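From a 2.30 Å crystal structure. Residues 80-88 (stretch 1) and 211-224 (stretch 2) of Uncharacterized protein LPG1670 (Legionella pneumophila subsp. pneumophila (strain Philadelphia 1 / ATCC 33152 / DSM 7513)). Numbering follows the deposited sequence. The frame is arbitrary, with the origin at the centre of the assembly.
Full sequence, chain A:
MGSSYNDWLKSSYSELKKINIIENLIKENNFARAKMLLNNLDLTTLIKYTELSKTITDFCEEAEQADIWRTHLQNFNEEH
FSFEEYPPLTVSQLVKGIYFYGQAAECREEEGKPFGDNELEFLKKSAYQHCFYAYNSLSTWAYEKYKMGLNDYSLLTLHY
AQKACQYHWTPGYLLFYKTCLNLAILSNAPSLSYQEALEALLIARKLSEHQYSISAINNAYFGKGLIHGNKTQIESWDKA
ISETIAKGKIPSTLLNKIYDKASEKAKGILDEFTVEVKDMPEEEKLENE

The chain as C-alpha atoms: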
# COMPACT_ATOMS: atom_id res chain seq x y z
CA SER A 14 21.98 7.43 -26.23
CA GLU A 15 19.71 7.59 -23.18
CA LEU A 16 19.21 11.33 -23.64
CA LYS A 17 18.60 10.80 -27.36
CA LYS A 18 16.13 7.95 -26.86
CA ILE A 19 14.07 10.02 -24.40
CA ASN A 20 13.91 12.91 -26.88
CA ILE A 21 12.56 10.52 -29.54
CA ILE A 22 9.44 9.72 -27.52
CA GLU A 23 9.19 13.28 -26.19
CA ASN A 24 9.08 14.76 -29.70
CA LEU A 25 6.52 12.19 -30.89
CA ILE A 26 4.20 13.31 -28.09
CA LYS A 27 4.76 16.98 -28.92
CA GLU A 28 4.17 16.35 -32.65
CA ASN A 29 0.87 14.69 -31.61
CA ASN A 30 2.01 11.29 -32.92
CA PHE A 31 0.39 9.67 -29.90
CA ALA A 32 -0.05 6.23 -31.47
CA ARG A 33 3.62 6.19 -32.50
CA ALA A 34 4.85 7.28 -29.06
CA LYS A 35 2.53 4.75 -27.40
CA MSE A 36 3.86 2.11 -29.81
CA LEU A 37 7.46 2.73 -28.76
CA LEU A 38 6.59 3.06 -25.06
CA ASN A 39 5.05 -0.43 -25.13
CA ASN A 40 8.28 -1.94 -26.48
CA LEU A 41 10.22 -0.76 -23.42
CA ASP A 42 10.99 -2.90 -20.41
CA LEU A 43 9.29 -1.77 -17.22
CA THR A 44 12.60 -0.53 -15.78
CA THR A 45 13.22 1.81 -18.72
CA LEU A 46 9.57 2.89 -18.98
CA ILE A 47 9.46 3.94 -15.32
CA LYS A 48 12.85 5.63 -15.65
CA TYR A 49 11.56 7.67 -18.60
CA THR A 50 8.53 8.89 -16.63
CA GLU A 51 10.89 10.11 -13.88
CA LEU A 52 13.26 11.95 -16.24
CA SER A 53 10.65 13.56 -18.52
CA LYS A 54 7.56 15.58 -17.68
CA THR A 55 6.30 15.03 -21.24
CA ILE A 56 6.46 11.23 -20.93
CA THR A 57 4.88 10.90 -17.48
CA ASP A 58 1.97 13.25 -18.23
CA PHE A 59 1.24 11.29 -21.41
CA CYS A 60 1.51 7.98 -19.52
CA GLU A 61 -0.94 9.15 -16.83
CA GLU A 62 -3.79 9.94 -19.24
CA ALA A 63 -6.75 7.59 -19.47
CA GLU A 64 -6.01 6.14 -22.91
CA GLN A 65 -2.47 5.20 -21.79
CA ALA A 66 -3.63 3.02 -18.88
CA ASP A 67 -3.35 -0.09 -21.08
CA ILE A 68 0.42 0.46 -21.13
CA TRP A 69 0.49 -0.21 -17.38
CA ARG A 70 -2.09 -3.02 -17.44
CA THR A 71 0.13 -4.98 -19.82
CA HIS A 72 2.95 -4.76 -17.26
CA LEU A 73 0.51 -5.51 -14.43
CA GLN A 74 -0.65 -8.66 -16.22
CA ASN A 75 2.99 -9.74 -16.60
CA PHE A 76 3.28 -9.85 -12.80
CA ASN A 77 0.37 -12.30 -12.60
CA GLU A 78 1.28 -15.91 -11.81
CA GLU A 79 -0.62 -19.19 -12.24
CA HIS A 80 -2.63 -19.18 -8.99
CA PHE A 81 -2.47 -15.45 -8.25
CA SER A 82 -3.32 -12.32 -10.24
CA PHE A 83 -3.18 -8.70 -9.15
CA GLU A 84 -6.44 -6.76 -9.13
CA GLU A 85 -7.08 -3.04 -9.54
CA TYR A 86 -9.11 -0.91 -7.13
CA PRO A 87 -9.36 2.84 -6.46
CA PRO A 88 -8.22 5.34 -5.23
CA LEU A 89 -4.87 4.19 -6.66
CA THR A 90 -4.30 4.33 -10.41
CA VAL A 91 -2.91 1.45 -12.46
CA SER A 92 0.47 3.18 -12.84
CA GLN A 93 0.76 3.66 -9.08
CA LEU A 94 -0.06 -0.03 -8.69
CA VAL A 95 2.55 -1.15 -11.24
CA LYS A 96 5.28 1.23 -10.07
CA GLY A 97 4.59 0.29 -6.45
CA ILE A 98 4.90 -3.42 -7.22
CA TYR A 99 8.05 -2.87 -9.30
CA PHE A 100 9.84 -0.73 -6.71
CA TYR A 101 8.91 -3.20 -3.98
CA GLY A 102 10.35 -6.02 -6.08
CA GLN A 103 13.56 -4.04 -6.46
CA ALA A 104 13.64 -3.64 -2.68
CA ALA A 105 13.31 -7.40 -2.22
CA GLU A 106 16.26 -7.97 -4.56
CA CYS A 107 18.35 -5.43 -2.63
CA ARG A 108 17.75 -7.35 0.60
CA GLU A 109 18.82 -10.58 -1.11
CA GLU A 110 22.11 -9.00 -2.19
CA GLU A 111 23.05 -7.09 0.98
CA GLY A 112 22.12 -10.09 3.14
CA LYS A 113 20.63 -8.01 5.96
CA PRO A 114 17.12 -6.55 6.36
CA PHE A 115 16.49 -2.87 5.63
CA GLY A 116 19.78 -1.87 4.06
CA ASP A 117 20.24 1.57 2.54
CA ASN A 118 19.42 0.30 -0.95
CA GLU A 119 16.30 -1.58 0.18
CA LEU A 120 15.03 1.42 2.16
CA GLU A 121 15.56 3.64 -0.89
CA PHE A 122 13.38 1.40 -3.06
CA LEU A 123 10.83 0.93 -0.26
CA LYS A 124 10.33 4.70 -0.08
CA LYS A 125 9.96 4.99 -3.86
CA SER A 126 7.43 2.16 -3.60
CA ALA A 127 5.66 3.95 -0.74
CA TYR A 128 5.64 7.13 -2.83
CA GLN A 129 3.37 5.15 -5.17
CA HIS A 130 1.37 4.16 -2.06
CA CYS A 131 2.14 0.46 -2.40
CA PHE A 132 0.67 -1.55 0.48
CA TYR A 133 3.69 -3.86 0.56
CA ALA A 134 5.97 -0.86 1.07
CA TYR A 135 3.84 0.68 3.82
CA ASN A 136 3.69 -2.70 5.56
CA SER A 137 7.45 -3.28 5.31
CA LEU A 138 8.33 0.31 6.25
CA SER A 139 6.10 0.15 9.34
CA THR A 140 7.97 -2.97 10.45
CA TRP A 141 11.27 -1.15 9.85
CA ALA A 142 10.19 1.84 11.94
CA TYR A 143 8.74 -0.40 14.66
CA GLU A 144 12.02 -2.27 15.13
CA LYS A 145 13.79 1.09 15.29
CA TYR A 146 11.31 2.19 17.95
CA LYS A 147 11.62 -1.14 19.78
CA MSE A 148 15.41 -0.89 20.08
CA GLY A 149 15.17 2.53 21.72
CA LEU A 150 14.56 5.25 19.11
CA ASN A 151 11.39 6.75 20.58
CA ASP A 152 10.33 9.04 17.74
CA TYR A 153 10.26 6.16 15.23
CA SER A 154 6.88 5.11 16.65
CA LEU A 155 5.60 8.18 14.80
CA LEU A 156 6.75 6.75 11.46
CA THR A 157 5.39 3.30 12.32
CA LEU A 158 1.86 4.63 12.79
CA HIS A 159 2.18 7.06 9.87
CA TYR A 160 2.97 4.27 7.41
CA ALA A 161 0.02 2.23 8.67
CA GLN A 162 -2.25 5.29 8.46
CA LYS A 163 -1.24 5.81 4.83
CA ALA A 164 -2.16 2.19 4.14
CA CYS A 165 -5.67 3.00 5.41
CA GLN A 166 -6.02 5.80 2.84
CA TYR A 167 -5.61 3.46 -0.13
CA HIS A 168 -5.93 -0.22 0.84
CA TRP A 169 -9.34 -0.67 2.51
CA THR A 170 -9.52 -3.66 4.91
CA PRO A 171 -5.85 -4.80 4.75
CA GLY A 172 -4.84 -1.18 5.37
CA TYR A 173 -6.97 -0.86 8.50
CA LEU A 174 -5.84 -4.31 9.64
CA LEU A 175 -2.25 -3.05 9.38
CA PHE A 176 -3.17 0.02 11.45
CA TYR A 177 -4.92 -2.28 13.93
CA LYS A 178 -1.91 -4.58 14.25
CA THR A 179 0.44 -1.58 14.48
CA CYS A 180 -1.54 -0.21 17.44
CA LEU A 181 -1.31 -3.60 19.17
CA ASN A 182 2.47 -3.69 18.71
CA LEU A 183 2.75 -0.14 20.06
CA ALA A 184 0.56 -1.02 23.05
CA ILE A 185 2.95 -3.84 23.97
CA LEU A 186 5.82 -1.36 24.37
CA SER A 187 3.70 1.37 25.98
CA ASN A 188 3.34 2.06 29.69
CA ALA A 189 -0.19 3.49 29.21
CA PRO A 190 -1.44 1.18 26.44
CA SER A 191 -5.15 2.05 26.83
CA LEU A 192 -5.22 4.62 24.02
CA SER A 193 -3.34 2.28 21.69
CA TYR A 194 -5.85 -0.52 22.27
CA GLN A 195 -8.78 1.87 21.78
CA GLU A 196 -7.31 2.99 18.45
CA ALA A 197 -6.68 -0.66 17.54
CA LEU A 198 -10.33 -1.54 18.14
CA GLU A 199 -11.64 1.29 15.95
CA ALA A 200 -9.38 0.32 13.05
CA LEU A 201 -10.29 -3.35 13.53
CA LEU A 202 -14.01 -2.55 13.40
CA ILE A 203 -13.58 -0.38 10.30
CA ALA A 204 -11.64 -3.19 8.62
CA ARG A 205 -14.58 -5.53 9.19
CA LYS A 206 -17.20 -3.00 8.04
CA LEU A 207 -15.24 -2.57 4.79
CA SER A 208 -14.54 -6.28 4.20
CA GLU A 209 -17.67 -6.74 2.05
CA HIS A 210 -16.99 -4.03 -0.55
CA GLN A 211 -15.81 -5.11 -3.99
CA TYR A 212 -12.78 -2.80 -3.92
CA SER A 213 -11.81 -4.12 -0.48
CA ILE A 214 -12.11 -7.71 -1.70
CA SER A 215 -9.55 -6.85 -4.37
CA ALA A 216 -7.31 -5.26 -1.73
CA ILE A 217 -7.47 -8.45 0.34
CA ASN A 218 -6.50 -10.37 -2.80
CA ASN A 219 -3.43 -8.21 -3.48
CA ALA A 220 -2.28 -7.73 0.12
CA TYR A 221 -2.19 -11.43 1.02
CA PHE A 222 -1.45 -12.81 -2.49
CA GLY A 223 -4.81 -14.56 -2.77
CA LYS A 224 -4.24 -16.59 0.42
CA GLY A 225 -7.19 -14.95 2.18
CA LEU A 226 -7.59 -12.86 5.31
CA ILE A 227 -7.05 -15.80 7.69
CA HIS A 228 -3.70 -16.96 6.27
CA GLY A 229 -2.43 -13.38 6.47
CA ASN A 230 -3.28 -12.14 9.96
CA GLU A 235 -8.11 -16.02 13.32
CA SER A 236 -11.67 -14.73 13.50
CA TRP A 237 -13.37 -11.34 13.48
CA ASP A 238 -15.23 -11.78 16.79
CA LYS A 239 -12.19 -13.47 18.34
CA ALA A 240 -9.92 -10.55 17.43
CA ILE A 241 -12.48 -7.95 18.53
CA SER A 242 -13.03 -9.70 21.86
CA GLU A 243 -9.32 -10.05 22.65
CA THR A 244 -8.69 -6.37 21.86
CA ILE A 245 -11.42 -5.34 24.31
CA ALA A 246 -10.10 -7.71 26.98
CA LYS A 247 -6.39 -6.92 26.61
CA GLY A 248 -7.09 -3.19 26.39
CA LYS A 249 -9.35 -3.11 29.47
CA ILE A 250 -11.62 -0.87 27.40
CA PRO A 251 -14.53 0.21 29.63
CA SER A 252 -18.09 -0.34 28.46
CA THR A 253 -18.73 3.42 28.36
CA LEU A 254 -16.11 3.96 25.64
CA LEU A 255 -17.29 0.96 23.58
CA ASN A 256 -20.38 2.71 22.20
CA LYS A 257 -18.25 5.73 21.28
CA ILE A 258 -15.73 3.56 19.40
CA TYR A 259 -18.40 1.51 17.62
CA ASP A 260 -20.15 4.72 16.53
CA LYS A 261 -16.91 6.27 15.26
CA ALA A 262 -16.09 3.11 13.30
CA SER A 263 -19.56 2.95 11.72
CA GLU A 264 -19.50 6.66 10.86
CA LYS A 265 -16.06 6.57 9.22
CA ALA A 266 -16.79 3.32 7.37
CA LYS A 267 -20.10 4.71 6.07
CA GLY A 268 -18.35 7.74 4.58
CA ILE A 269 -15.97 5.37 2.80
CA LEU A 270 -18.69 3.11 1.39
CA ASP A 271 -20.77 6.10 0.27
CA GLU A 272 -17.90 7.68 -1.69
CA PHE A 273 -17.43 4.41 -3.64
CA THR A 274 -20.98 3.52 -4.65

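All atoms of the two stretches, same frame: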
# COMPACT_ATOMS: atom_id res chain seq x y z
N HIS A 80 -1.57 -19.16 -9.99
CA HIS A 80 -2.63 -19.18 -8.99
C HIS A 80 -2.72 -17.87 -8.21
O HIS A 80 -3.16 -17.85 -7.06
CB HIS A 80 -2.44 -20.36 -8.03
CG HIS A 80 -2.73 -21.69 -8.65
ND1 HIS A 80 -1.77 -22.41 -9.34
CD2 HIS A 80 -3.86 -22.43 -8.70
CE1 HIS A 80 -2.30 -23.54 -9.77
NE2 HIS A 80 -3.57 -23.58 -9.40
N PHE A 81 -2.30 -16.77 -8.84
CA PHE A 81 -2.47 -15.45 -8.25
C PHE A 81 -2.39 -14.40 -9.35
O PHE A 81 -1.51 -14.47 -10.21
CB PHE A 81 -1.42 -15.15 -7.17
CG PHE A 81 -1.38 -13.71 -6.75
CD1 PHE A 81 -2.46 -13.13 -6.10
CD2 PHE A 81 -0.27 -12.93 -7.02
CE1 PHE A 81 -2.43 -11.80 -5.73
CE2 PHE A 81 -0.23 -11.60 -6.64
CZ PHE A 81 -1.31 -11.04 -5.99
N SER A 82 -3.30 -13.43 -9.30
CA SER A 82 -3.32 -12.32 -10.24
C SER A 82 -3.66 -11.05 -9.49
O SER A 82 -4.58 -11.03 -8.68
CB SER A 82 -4.33 -12.57 -11.37
OG SER A 82 -3.99 -13.72 -12.12
N PHE A 83 -2.90 -9.99 -9.77
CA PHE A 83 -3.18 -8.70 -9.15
C PHE A 83 -4.49 -8.13 -9.66
O PHE A 83 -4.89 -8.35 -10.81
CB PHE A 83 -2.04 -7.71 -9.43
CG PHE A 83 -0.76 -8.03 -8.71
CD1 PHE A 83 0.24 -8.75 -9.34
CD2 PHE A 83 -0.57 -7.61 -7.40
CE1 PHE A 83 1.42 -9.04 -8.68
CE2 PHE A 83 0.61 -7.91 -6.74
CZ PHE A 83 1.60 -8.62 -7.37
N GLU A 84 -5.18 -7.39 -8.79
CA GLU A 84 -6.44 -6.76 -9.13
C GLU A 84 -6.34 -5.26 -8.87
O GLU A 84 -5.60 -4.81 -7.98
CB GLU A 84 -7.60 -7.35 -8.32
CG GLU A 84 -7.76 -8.86 -8.48
CD GLU A 84 -8.95 -9.41 -7.72
OE1 GLU A 84 -9.79 -8.61 -7.26
OE2 GLU A 84 -9.04 -10.65 -7.58
N GLU A 85 -7.07 -4.49 -9.66
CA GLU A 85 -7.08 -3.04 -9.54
C GLU A 85 -8.26 -2.59 -8.68
O GLU A 85 -9.32 -3.21 -8.68
CB GLU A 85 -7.17 -2.38 -10.92
CG GLU A 85 -6.16 -2.91 -11.93
CD GLU A 85 -6.37 -2.32 -13.31
OE1 GLU A 85 -6.71 -1.12 -13.41
OE2 GLU A 85 -6.19 -3.06 -14.30
N TYR A 86 -8.05 -1.50 -7.94
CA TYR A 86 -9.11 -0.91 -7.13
C TYR A 86 -8.73 0.52 -6.78
O TYR A 86 -7.56 0.77 -6.47
CB TYR A 86 -9.37 -1.72 -5.86
CG TYR A 86 -8.15 -1.92 -4.97
CD1 TYR A 86 -7.88 -1.05 -3.93
CD2 TYR A 86 -7.29 -2.99 -5.17
CE1 TYR A 86 -6.78 -1.23 -3.11
CE2 TYR A 86 -6.19 -3.18 -4.36
CZ TYR A 86 -5.93 -2.30 -3.34
OH TYR A 86 -4.83 -2.48 -2.53
N PRO A 87 -9.67 1.46 -6.82
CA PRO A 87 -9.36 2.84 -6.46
C PRO A 87 -9.07 2.96 -4.97
O PRO A 87 -9.34 2.02 -4.21
CB PRO A 87 -10.64 3.60 -6.85
CG PRO A 87 -11.70 2.58 -6.79
CD PRO A 87 -11.07 1.29 -7.23
N PRO A 88 -8.53 4.10 -4.51
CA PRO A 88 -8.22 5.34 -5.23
C PRO A 88 -6.92 5.33 -6.04
O PRO A 88 -6.64 6.30 -6.74
CB PRO A 88 -8.14 6.38 -4.11
CG PRO A 88 -7.65 5.61 -2.95
CD PRO A 88 -8.26 4.24 -3.06
N GLN A 211 -16.52 -4.49 -2.88
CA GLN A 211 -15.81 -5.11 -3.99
C GLN A 211 -14.36 -4.63 -4.06
O GLN A 211 -13.45 -5.43 -4.28
CB GLN A 211 -16.53 -4.80 -5.31
CG GLN A 211 -15.74 -5.19 -6.55
CD GLN A 211 -16.35 -4.63 -7.82
OE1 GLN A 211 -17.51 -4.22 -7.84
NE2 GLN A 211 -15.56 -4.62 -8.89
N TYR A 212 -14.14 -3.33 -3.88
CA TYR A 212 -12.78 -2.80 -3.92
C TYR A 212 -11.93 -3.35 -2.77
O TYR A 212 -10.73 -3.58 -2.94
CB TYR A 212 -12.81 -1.27 -3.89
CG TYR A 212 -13.50 -0.65 -5.08
CD1 TYR A 212 -13.56 -1.31 -6.30
CD2 TYR A 212 -14.09 0.61 -4.98
CE1 TYR A 212 -14.19 -0.74 -7.39
CE2 TYR A 212 -14.73 1.18 -6.06
CZ TYR A 212 -14.77 0.51 -7.27
OH TYR A 212 -15.40 1.08 -8.35
N SER A 213 -12.55 -3.56 -1.61
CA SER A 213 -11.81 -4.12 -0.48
C SER A 213 -11.50 -5.59 -0.69
O SER A 213 -10.46 -6.07 -0.23
CB SER A 213 -12.59 -3.91 0.81
OG SER A 213 -11.90 -4.47 1.92
N ILE A 214 -12.39 -6.32 -1.37
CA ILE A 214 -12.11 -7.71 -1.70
C ILE A 214 -10.88 -7.81 -2.59
O ILE A 214 -10.06 -8.72 -2.44
CB ILE A 214 -13.35 -8.36 -2.37
CG1 ILE A 214 -14.50 -8.46 -1.37
CG2 ILE A 214 -13.01 -9.74 -2.91
CD1 ILE A 214 -14.24 -9.40 -0.22
N SER A 215 -10.73 -6.87 -3.53
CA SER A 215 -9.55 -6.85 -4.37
C SER A 215 -8.30 -6.50 -3.57
O SER A 215 -7.22 -7.03 -3.82
CB SER A 215 -9.74 -5.87 -5.53
OG SER A 215 -10.81 -6.28 -6.37
N ALA A 216 -8.45 -5.60 -2.58
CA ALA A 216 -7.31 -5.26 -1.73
C ALA A 216 -6.86 -6.46 -0.90
O ALA A 216 -5.66 -6.67 -0.72
CB ALA A 216 -7.67 -4.08 -0.83
N ILE A 217 -7.82 -7.24 -0.40
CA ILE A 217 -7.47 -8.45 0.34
C ILE A 217 -6.76 -9.44 -0.57
O ILE A 217 -5.84 -10.16 -0.14
CB ILE A 217 -8.73 -9.07 0.98
CG1 ILE A 217 -9.36 -8.09 1.97
CG2 ILE A 217 -8.40 -10.38 1.67
CD1 ILE A 217 -10.67 -8.56 2.55
N ASN A 218 -7.17 -9.50 -1.84
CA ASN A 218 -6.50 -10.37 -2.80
C ASN A 218 -5.04 -9.96 -2.99
O ASN A 218 -4.13 -10.80 -2.91
CB ASN A 218 -7.24 -10.35 -4.14
CG ASN A 218 -6.50 -11.08 -5.23
OD1 ASN A 218 -6.62 -12.30 -5.37
ND2 ASN A 218 -5.74 -10.34 -6.03
N ASN A 219 -4.79 -8.67 -3.23
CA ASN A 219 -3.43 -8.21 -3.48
C ASN A 219 -2.57 -8.29 -2.23
O ASN A 219 -1.41 -8.73 -2.29
CB ASN A 219 -3.45 -6.78 -4.02
CG ASN A 219 -4.10 -6.67 -5.38
OD1 ASN A 219 -4.73 -7.61 -5.85
ND2 ASN A 219 -3.94 -5.52 -6.02
N ALA A 220 -3.11 -7.87 -1.08
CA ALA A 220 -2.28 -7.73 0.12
C ALA A 220 -1.75 -9.07 0.60
O ALA A 220 -0.61 -9.16 1.06
CB ALA A 220 -3.08 -7.04 1.22
N TYR A 221 -2.57 -10.12 0.51
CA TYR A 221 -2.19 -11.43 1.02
C TYR A 221 -1.94 -12.44 -0.10
O TYR A 221 -1.88 -13.64 0.16
CB TYR A 221 -3.26 -11.95 1.98
CG TYR A 221 -3.67 -10.89 2.99
CD1 TYR A 221 -2.75 -10.33 3.86
CD2 TYR A 221 -4.99 -10.45 3.05
CE1 TYR A 221 -3.12 -9.37 4.77
CE2 TYR A 221 -5.37 -9.48 3.97
CZ TYR A 221 -4.43 -8.94 4.82
OH TYR A 221 -4.80 -7.98 5.73
N PHE A 222 -1.80 -11.96 -1.34
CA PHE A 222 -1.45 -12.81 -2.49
C PHE A 222 -2.46 -13.94 -2.68
O PHE A 222 -2.09 -15.08 -2.95
CB PHE A 222 -0.03 -13.35 -2.35
CG PHE A 222 1.00 -12.30 -2.08
CD1 PHE A 222 1.49 -11.50 -3.11
CD2 PHE A 222 1.48 -12.09 -0.79
CE1 PHE A 222 2.44 -10.53 -2.86
CE2 PHE A 222 2.43 -11.12 -0.54
CZ PHE A 222 2.91 -10.33 -1.57
N GLY A 223 -3.74 -13.61 -2.55
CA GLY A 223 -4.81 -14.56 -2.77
C GLY A 223 -4.99 -15.61 -1.69
O GLY A 223 -5.88 -16.46 -1.82
N LYS A 224 -4.18 -15.59 -0.63
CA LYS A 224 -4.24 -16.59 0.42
C LYS A 224 -5.28 -16.27 1.49
O LYS A 224 -5.33 -16.96 2.51
CB LYS A 224 -2.86 -16.78 1.06
CG LYS A 224 -1.94 -17.69 0.25
CD LYS A 224 -0.59 -17.87 0.93
CE LYS A 224 0.22 -16.59 0.90
NZ LYS A 224 1.60 -16.80 1.44
O HOH W 1 -5.48 -14.26 -7.45
O HOH W 2 -11.90 -3.94 -7.47
O HOH W 3 -2.71 -3.51 -4.16

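Residues 80-88 form an extended segment without regular secondary structure that runs antiparallel to the helix 211-220 and the turn following it. The CA atoms of Phe 81 and Gly 223 lie 6.0 Å apart, and those of Tyr 86 and Tyr 212 only 5.2 Å apart. The CA-to-CB bonds of Phe 81, Glu 84 and Tyr 86 point toward the helical stretch, and the contact buries 684 Å² in all.

Helix side chains bond to backbone groups of Ser 82 and Glu 84. The amide of Asn 219 pairs with both backbone groups of Glu 84: Glu 84 N donates to Asn 219 OD1 (3.0 Å), and Asn 219 ND2 donates to Glu 84 O (2.7 Å). The preceding residue extends this pattern: Asn 218 ND2 donates to Ser 82 O (3.0 Å) and also to Asn 219 OD1 (2.9 Å), tying the two amides together. The carboxylate of Glu 84 accepts a hydrogen bond through OE1 from Ser 215 OG (2.7 Å).

Water completes the polar network. One molecule accepts from Ser 82 N and donates to Asn 218 OD1; a second donates to both Glu 85 O and Ser 215 OG; a third links Tyr 86 OH with Asn 219 ND2.

Aromatic and apolar contacts lie toward both ends. Phe 222 CA sits over a face of the Phe 81 ring, 3.9 Å from its centroid, while the edge of the Phe 222 ring approaches that ring with planes at 72°. Phe 222 lies within a type I' turn from Tyr 221 to Lys 224, where it and Gly 223 have positive phi. In mid-helix, Ala 216 CB covers a face of Tyr 86 and comes within 3.5 Å of Tyr 86 CZ; nearer the helix start, Pro 87 CD lies almost directly above the Tyr 212 ring, 3.5 Å from its centroid.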